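Local coordinates for protein MTH0777 (Methanothermobacter thermautotrophicus, PDB 1KJN) that is of unknown function but adopts an alpha/beta fold with a parallel six-stranded sheet and belongs to the DUF1890 family, at residues 122-125 / 126-130. Sequence-based numbering, arbitrary orientation.
Sequences VNEI and METLD
Thr128 turns back on Glu124 at the end of helix 115-128, and its hydroxyl OG1 donates to Glu124 O over 2.7 Å. With OG1 set between the backbone N and the carbonyl carbon (chi1 60°), the hydroxyl reaches back toward the preceding turn and meets the carbonyl there. Threonine suits this last turn, where the amide bonds weaken: the amide of Thr128 makes weak bonds to Glu124 O and Ile125 O, and the hydroxyl gives Glu124 O a second, shorter donor, tilted 30° from the carbonyl plane. The methyl CG2 of Thr128 meanwhile packs 3.4 Å from Glu124 OE1.

Before this, the helix pairs regularly. Met126 N donates to Val122 O and Glu127 N to Asn123 O, the latter at 2.9 Å. Leu129, already outside helical geometry, still gives its N to Ile125 O at 2.7 Å and so closes the last turn. Met126, present as selenomethionine, lies alongside Val122, SE 4.1 Å from CG1; Val122 touches Ala135 and Met126 touches Ile133 of strand 132-136. Buried Ile125 faces the sheet and helix 89-102, a place for a branched apolar chain, whereas Glu127 lies alongside Asn123 on the polar side, its OE2 3.3 Å from Asn123 CB, with carboxylate and amide planes 18° apart. This is the C-terminal turn of the amphipathic helix in a beta-alpha-beta crossover, joining parallel strands 105-111 and 132-136.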
# COMPACT_ATOMS: atom_id res chain seq x y z
N VAL A 122 -20.73 -8.02 -8.65
CA VAL A 122 -20.47 -8.95 -9.74
C VAL A 122 -21.62 -8.89 -10.73
O VAL A 122 -21.40 -8.74 -11.94
CB VAL A 122 -20.28 -10.39 -9.21
CG1 VAL A 122 -20.36 -11.41 -10.33
CG2 VAL A 122 -18.93 -10.51 -8.49
N ASN A 123 -22.85 -8.96 -10.23
CA ASN A 123 -24.03 -8.91 -11.11
C ASN A 123 -24.09 -7.61 -11.89
O ASN A 123 -24.31 -7.61 -13.10
CB ASN A 123 -25.32 -9.09 -10.30
CG ASN A 123 -25.45 -10.48 -9.74
OD1 ASN A 123 -24.96 -11.44 -10.33
ND2 ASN A 123 -26.09 -10.59 -8.59
N GLU A 124 -23.80 -6.51 -11.19
CA GLU A 124 -23.81 -5.19 -11.79
C GLU A 124 -22.87 -5.08 -12.99
O GLU A 124 -23.27 -4.59 -14.05
CB GLU A 124 -23.45 -4.14 -10.73
CG GLU A 124 -23.27 -2.73 -11.28
CD GLU A 124 -24.55 -2.13 -11.84
OE1 GLU A 124 -25.33 -2.83 -12.51
OE2 GLU A 124 -24.77 -0.92 -11.61
N ILE A 125 -21.63 -5.54 -12.83
CA ILE A 125 -20.65 -5.51 -13.91
C ILE A 125 -21.07 -6.41 -15.07
O ILE A 125 -20.89 -6.05 -16.23
CB ILE A 125 -19.24 -5.93 -13.40
CG1 ILE A 125 -18.71 -4.91 -12.37
CG2 ILE A 125 -18.28 -6.08 -14.57
CD1 ILE A 125 -18.47 -3.49 -12.93
N MSE A 126 -21.65 -7.58 -14.75
CA MSE A 126 -22.11 -8.53 -15.77
C MSE A 126 -23.26 -7.98 -16.62
O MSE A 126 -23.30 -8.19 -17.83
CB MSE A 126 -22.58 -9.83 -15.12
CG MSE A 126 -21.50 -10.60 -14.41
SE MSE A 126 -22.09 -12.37 -13.93
CE MSE A 126 -21.05 -13.35 -15.22
N GLU A 127 -24.20 -7.31 -15.96
CA GLU A 127 -25.37 -6.75 -16.62
C GLU A 127 -25.07 -5.47 -17.40
O GLU A 127 -25.80 -5.11 -18.33
CB GLU A 127 -26.47 -6.47 -15.58
CG GLU A 127 -27.12 -7.73 -15.03
CD GLU A 127 -27.48 -7.64 -13.55
OE1 GLU A 127 -27.86 -6.55 -13.06
OE2 GLU A 127 -27.37 -8.69 -12.86
N THR A 128 -23.99 -4.79 -17.03
CA THR A 128 -23.63 -3.53 -17.67
C THR A 128 -22.43 -3.59 -18.63
O THR A 128 -22.36 -2.83 -19.60
CB THR A 128 -23.33 -2.43 -16.62
OG1 THR A 128 -22.24 -2.85 -15.78
CG2 THR A 128 -24.56 -2.17 -15.74
N LEU A 129 -21.50 -4.51 -18.37
CA LEU A 129 -20.30 -4.60 -19.18
C LEU A 129 -19.94 -5.93 -19.80
O LEU A 129 -20.44 -6.99 -19.43
CB LEU A 129 -19.09 -4.14 -18.36
CG LEU A 129 -18.93 -2.68 -17.97
CD1 LEU A 129 -17.56 -2.49 -17.30
CD2 LEU A 129 -19.02 -1.80 -19.21
N ASP A 130 -19.00 -5.81 -20.74
CA ASP A 130 -18.42 -6.92 -21.48
C ASP A 130 -17.00 -6.96 -20.90
O ASP A 130 -16.04 -6.50 -21.54
CB ASP A 130 -18.39 -6.58 -22.97
CG ASP A 130 -17.74 -7.65 -23.82
OD1 ASP A 130 -17.36 -7.35 -24.97
OD2 ASP A 130 -17.61 -8.81 -23.35